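Local atomic coordinates of tricorn protease (Thermoplasma acidophilum, PDB entry 1K32), a protein that probably cleaves peptides downstream of the proteasome as a large serine protease, built here as an assembly of six chains. Residues L16-D21 against L705-V710; R337-R342 against E357-G362. All coordinates share one frame; numbering follows the deposited sequence.

Both contacts sit on the beta-propellers of the chain, but they do different jobs. Interaction 1 joins the first strand of the six-bladed propeller to helix 702-714 and so bridges two domains; interaction 2 lies within one blade of the seven-bladed propeller, between strands separated by a third. Each is partly buried. The first is a loose apolar meeting of leucines with a valine and the side chain of an asparagine, whereas the second is a single charged pair with a short, nearly straight bond. Their centres are 32 Å apart and their nearest atoms about 11 Å. Both look toward the C1 helices, since R339 also pairs with E666 on helix 656-674.

Interaction 1: residues L16-D21 against L705-V710; sequences LLLNPD and LSNVIV
The edge of the six-bladed propeller meets the C1 helix 702-714 here, with L16 and L18 at the start of the first blade facing N707 and V708 on the helix. The leucines are two residues apart and lie side by side, L16 CD2 and L18 CD2 4.0 Å from each other, so they make one small apolar patch. From it L16 CD2 reaches the helix between two neighbouring side chains, 4.2 Å from V708 CG2 and 4.3 Å from N707 CB. Its CG is swung anti to the backbone N (chi1 -174°), which carries the methyl forward to the helix. V708 lies aslant to it and offers the methyl branch that stands beside its own backbone N. L18 and N707 come from opposite directions: L18 CD2 stops 4.1 Å from N707 CG, so a methyl rests against the amide end of the asparagine in a purely van der Waals contact. The main chains stay well apart, with L16 CA 9.3 Å from L705 CA, and the helix keeps its own turns, as in the I709 N to L705 O bond of 2.9 Å. Around this junction, V708 also touches C699, while L18 pairs through its backbone with V30 on the adjacent strand 26-31. L17 turns instead to F29 and the loop residues I282 and L285, and P20 packs on L260 and H251 of the last blade, where the propeller ring closes.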
loop_
_atom_site.group_PDB
_atom_site.type_symbol
_atom_site.label_atom_id
_atom_site.label_comp_id
_atom_site.label_asym_id
_atom_site.label_seq_id
_atom_site.Cartn_x
_atom_site.Cartn_y
_atom_site.Cartn_z
ATOM N N LEU A 16 5.830 -46.911 -49.104
ATOM C CA LEU A 16 5.092 -47.956 -48.414
ATOM C C LEU A 16 3.652 -47.817 -48.939
ATOM O O LEU A 16 2.997 -46.807 -48.695
ATOM C CB LEU A 16 5.131 -47.723 -46.900
ATOM C CG LEU A 16 4.536 -48.803 -45.993
ATOM C CD1 LEU A 16 5.494 -49.991 -45.908
ATOM C CD2 LEU A 16 4.290 -48.224 -44.599
ATOM N N LEU A 17 3.168 -48.815 -49.669
ATOM C CA LEU A 17 1.820 -48.750 -50.229
ATOM C C LEU A 17 0.856 -49.547 -49.358
ATOM O O LEU A 17 1.183 -50.652 -48.926
ATOM C CB LEU A 17 1.827 -49.295 -51.660
ATOM C CG LEU A 17 2.901 -48.713 -52.593
ATOM C CD1 LEU A 17 2.640 -49.190 -54.010
ATOM C CD2 LEU A 17 2.891 -47.175 -52.540
ATOM N N LEU A 18 -0.336 -49.006 -49.116
ATOM C CA LEU A 18 -1.285 -49.702 -48.255
ATOM C C LEU A 18 -2.760 -49.562 -48.604
ATOM O O LEU A 18 -3.157 -48.767 -49.458
ATOM C CB LEU A 18 -1.113 -49.206 -46.813
ATOM C CG LEU A 18 0.296 -48.888 -46.323
ATOM C CD1 LEU A 18 0.301 -47.487 -45.731
ATOM C CD2 LEU A 18 0.744 -49.918 -45.306
ATOM N N ASN A 19 -3.552 -50.368 -47.908
ATOM C CA ASN A 19 -5.009 -50.371 -47.988
ATOM C C ASN A 19 -5.599 -50.032 -49.352
ATOM O O ASN A 19 -6.070 -48.931 -49.585
ATOM C CB ASN A 19 -5.535 -49.424 -46.906
ATOM C CG ASN A 19 -5.017 -49.801 -45.510
ATOM O OD1 ASN A 19 -5.143 -49.042 -44.550
ATOM N ND2 ASN A 19 -4.441 -50.988 -45.402
ATOM N N PRO A 20 -5.608 -51.006 -50.260
ATOM C CA PRO A 20 -6.138 -50.773 -51.598
ATOM C C PRO A 20 -7.569 -51.255 -51.804
ATOM O O PRO A 20 -8.107 -52.012 -51.007
ATOM C CB PRO A 20 -5.168 -51.566 -52.447
ATOM C CG PRO A 20 -5.072 -52.847 -51.614
ATOM C CD PRO A 20 -4.933 -52.318 -50.191
ATOM N N ASP A 21 -8.164 -50.809 -52.901
ATOM C CA ASP A 21 -9.503 -51.221 -53.297
ATOM C C ASP A 21 -9.333 -51.361 -54.803
ATOM O O ASP A 21 -8.381 -50.835 -55.371
ATOM C CB ASP A 21 -10.555 -50.155 -52.974
ATOM C CG ASP A 21 -11.996 -50.668 -53.163
ATOM O OD1 ASP A 21 -12.948 -49.872 -52.982
ATOM O OD2 ASP A 21 -12.178 -51.866 -53.489
ATOM N N LEU A 705 5.305 -45.060 -40.533
ATOM C CA LEU A 705 6.133 -45.638 -39.481
ATOM C C LEU A 705 5.298 -46.462 -38.511
ATOM O O LEU A 705 5.734 -47.516 -38.055
ATOM C CB LEU A 705 6.872 -44.538 -38.708
ATOM C CG LEU A 705 8.255 -44.880 -38.113
ATOM C CD1 LEU A 705 8.507 -44.013 -36.891
ATOM C CD2 LEU A 705 8.348 -46.334 -37.734
ATOM N N SER A 706 4.099 -45.971 -38.193
ATOM C CA SER A 706 3.201 -46.672 -37.284
ATOM C C SER A 706 2.820 -48.039 -37.835
ATOM O O SER A 706 2.823 -49.034 -37.112
ATOM C CB SER A 706 1.930 -45.844 -37.061
ATOM O OG SER A 706 0.926 -46.615 -36.437
ATOM N N ASN A 707 2.482 -48.090 -39.117
ATOM C CA ASN A 707 2.108 -49.354 -39.726
ATOM C C ASN A 707 3.218 -50.385 -39.542
ATOM O O ASN A 707 2.949 -51.559 -39.274
ATOM C CB ASN A 707 1.824 -49.166 -41.224
ATOM C CG ASN A 707 0.456 -48.546 -41.489
ATOM O OD1 ASN A 707 0.242 -47.328 -41.328
ATOM N ND2 ASN A 707 -0.480 -49.383 -41.891
ATOM N N VAL A 708 4.459 -49.943 -39.691
ATOM C CA VAL A 708 5.599 -50.836 -39.551
ATOM C C VAL A 708 5.807 -51.228 -38.097
ATOM O O VAL A 708 5.914 -52.412 -37.788
ATOM C CB VAL A 708 6.892 -50.180 -40.104
ATOM C CG1 VAL A 708 8.101 -51.109 -39.903
ATOM C CG2 VAL A 708 6.696 -49.840 -41.609
ATOM N N ILE A 709 5.840 -50.240 -37.207
ATOM C CA ILE A 709 6.054 -50.521 -35.786
ATOM C C ILE A 709 4.993 -51.439 -35.189
ATOM O O ILE A 709 5.307 -52.359 -34.434
ATOM C CB ILE A 709 6.102 -49.217 -34.952
ATOM C CG1 ILE A 709 7.452 -48.527 -35.165
ATOM C CG2 ILE A 709 5.882 -49.524 -33.466
ATOM C CD1 ILE A 709 7.634 -47.264 -34.387
ATOM N N VAL A 710 3.734 -51.175 -35.529
ATOM C CA VAL A 710 2.639 -51.963 -35.005
ATOM C C VAL A 710 2.720 -53.417 -35.446
ATOM O O VAL A 710 2.438 -54.300 -34.649
ATOM C CB VAL A 710 1.270 -51.365 -35.433
ATOM C CG1 VAL A 710 0.145 -52.310 -35.046
ATOM C CG2 VAL A 710 1.072 -50.009 -34.762
#

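Interaction 2: residues R337-R342 against E357-G362; sequences RIRYVR and EGDFLG
R339 and D359 stand on strands 338-343 and 358-365, which run the same way with the antiparallel strand 348-355 between them, so their CA atoms are 8.5 Å apart. R339 bridges that gap with its chain extended from CG to NE, crossing the aspartate side chain at about a right angle. R339 NE donates to D359 OD2 at 2.7 Å, with an N-H...O angle of 163°, forming a salt bridge. The oxygen lies in the guanidinium plane, at its edge, and is approached on its syn side, tilted 25° out of the carboxylate plane; the two flat groups are turned 60° against each other. R339 CD follows close behind, 3.4 Å from both D359 OD1 and D359 OD2. The strands belong to a four-stranded blade of the seven-bladed propeller, and strand 338-343, the first and innermost of the blade, carries a classic beta bulge: R339 and Y340 both bond to I352 opposite, and their side chains leave from the same side of the sheet. The side chain of D359, a buried residue, also touches I352. Replacing R339 with a leucine would probably leave D359 OD2 without its charged mate and strip E666, on C1 helix 656-674, of an arginine that pairs with it alongside R337. D359 OD1 takes V381 N, where the next blade begins, and pairs with R972 of the S41 peptidase region.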
loop_
_atom_site.group_PDB
_atom_site.type_symbol
_atom_site.label_atom_id
_atom_site.label_comp_id
_atom_site.label_asym_id
_atom_site.label_seq_id
_atom_site.Cartn_x
_atom_site.Cartn_y
_atom_site.Cartn_z
ATOM N N ARG A 337 18.927 -38.887 -29.304
ATOM C CA ARG A 337 18.492 -39.324 -27.994
ATOM C C ARG A 337 19.321 -39.016 -26.772
ATOM O O ARG A 337 19.881 -39.890 -26.111
ATOM C CB ARG A 337 18.047 -40.785 -28.008
ATOM C CG ARG A 337 16.508 -40.890 -27.889
ATOM C CD ARG A 337 16.072 -40.752 -26.439
ATOM N NE ARG A 337 14.852 -39.980 -26.189
ATOM C CZ ARG A 337 13.618 -40.481 -26.140
ATOM N NH1 ARG A 337 12.590 -39.674 -25.884
ATOM N NH2 ARG A 337 13.400 -41.777 -26.358
ATOM N N ILE A 338 19.378 -37.723 -26.486
ATOM C CA ILE A 338 20.009 -37.242 -25.284
ATOM C C ILE A 338 18.777 -37.401 -24.389
ATOM O O ILE A 338 17.709 -36.868 -24.699
ATOM C CB ILE A 338 20.416 -35.756 -25.423
ATOM C CG1 ILE A 338 21.653 -35.644 -26.327
ATOM C CG2 ILE A 338 20.684 -35.148 -24.061
ATOM C CD1 ILE A 338 22.213 -34.227 -26.447
ATOM N N ARG A 339 18.898 -38.171 -23.314
ATOM C CA ARG A 339 17.765 -38.403 -22.430
ATOM C C ARG A 339 17.669 -37.426 -21.262
ATOM O O ARG A 339 16.572 -37.011 -20.891
ATOM C CB ARG A 339 17.802 -39.837 -21.881
ATOM C CG ARG A 339 17.649 -40.933 -22.933
ATOM C CD ARG A 339 17.550 -42.309 -22.277
ATOM N NE ARG A 339 17.582 -43.399 -23.249
ATOM C CZ ARG A 339 16.638 -43.638 -24.156
ATOM N NH1 ARG A 339 16.775 -44.662 -24.995
ATOM N NH2 ARG A 339 15.557 -42.865 -24.228
ATOM N N TYR A 340 18.808 -37.086 -20.666
ATOM C CA TYR A 340 18.830 -36.153 -19.540
ATOM C C TYR A 340 20.046 -35.246 -19.641
ATOM O O TYR A 340 21.044 -35.587 -20.285
ATOM C CB TYR A 340 18.869 -36.893 -18.190
ATOM C CG TYR A 340 17.813 -37.963 -18.026
ATOM C CD1 TYR A 340 18.087 -39.288 -18.357
ATOM C CD2 TYR A 340 16.526 -37.646 -17.580
ATOM C CE1 TYR A 340 17.112 -40.271 -18.251
ATOM C CE2 TYR A 340 15.545 -38.624 -17.475
ATOM C CZ TYR A 340 15.849 -39.931 -17.812
ATOM O OH TYR A 340 14.900 -40.911 -17.715
ATOM N N VAL A 341 19.940 -34.084 -19.002
ATOM C CA VAL A 341 20.997 -33.083 -18.977
ATOM C C VAL A 341 20.962 -32.426 -17.594
ATOM O O VAL A 341 19.904 -32.038 -17.101
ATOM C CB VAL A 341 20.787 -32.019 -20.082
ATOM C CG1 VAL A 341 21.899 -30.986 -20.037
ATOM C CG2 VAL A 341 20.768 -32.681 -21.448
ATOM N N ARG A 342 22.131 -32.308 -16.975
ATOM C CA ARG A 342 22.235 -31.738 -15.642
ATOM C C ARG A 342 23.480 -30.869 -15.510
ATOM O O ARG A 342 24.501 -31.128 -16.144
ATOM C CB ARG A 342 22.297 -32.879 -14.625
ATOM C CG ARG A 342 21.460 -32.680 -13.380
ATOM C CD ARG A 342 19.972 -32.623 -13.706
ATOM N NE ARG A 342 19.370 -33.935 -13.942
ATOM C CZ ARG A 342 18.192 -34.106 -14.540
ATOM N NH1 ARG A 342 17.693 -35.324 -14.720
ATOM N NH2 ARG A 342 17.515 -33.048 -14.974
ATOM N N GLU A 357 22.298 -49.660 -28.155
ATOM C CA GLU A 357 23.016 -50.524 -27.212
ATOM C C GLU A 357 22.707 -50.248 -25.743
ATOM O O GLU A 357 22.887 -51.111 -24.902
ATOM C CB GLU A 357 24.531 -50.420 -27.432
ATOM C CG GLU A 357 24.973 -50.840 -28.824
ATOM C CD GLU A 357 24.568 -52.263 -29.149
ATOM O OE1 GLU A 357 24.652 -52.660 -30.332
ATOM O OE2 GLU A 357 24.168 -52.994 -28.217
ATOM N N GLY A 358 22.245 -49.042 -25.437
ATOM C CA GLY A 358 21.934 -48.713 -24.056
ATOM C C GLY A 358 22.172 -47.249 -23.779
ATOM O O GLY A 358 22.271 -46.459 -24.709
ATOM N N ASP A 359 22.283 -46.875 -22.510
ATOM C CA ASP A 359 22.481 -45.473 -22.160
ATOM C C ASP A 359 23.899 -45.229 -21.676
ATOM O O ASP A 359 24.485 -46.072 -20.992
ATOM C CB ASP A 359 21.466 -45.052 -21.093
ATOM C CG ASP A 359 20.042 -44.910 -21.649
ATOM O OD1 ASP A 359 19.092 -44.994 -20.848
ATOM O OD2 ASP A 359 19.868 -44.708 -22.871
ATOM N N PHE A 360 24.448 -44.076 -22.040
ATOM C CA PHE A 360 25.814 -43.729 -21.667
ATOM C C PHE A 360 25.888 -42.326 -21.085
ATOM O O PHE A 360 25.018 -41.497 -21.331
ATOM C CB PHE A 360 26.737 -43.831 -22.897
ATOM C CG PHE A 360 26.704 -45.176 -23.570
ATOM C CD1 PHE A 360 25.662 -45.513 -24.440
ATOM C CD2 PHE A 360 27.691 -46.128 -23.307
ATOM C CE1 PHE A 360 25.600 -46.779 -25.036
ATOM C CE2 PHE A 360 27.639 -47.395 -23.898
ATOM C CZ PHE A 360 26.591 -47.719 -24.763
ATOM N N LEU A 361 26.931 -42.066 -20.302
ATOM C CA LEU A 361 27.134 -40.756 -19.701
ATOM C C LEU A 361 28.111 -39.948 -20.550
ATOM O O LEU A 361 29.060 -40.484 -21.140
ATOM C CB LEU A 361 27.676 -40.896 -18.273
ATOM C CG LEU A 361 27.784 -39.692 -17.321
ATOM C CD1 LEU A 361 28.902 -38.761 -17.758
ATOM C CD2 LEU A 361 26.460 -38.960 -17.266
ATOM N N GLY A 362 27.861 -38.649 -20.616
ATOM C CA GLY A 362 28.717 -37.767 -21.379
ATOM C C GLY A 362 28.802 -36.431 -20.676
ATOM O O GLY A 362 28.020 -36.143 -19.772
#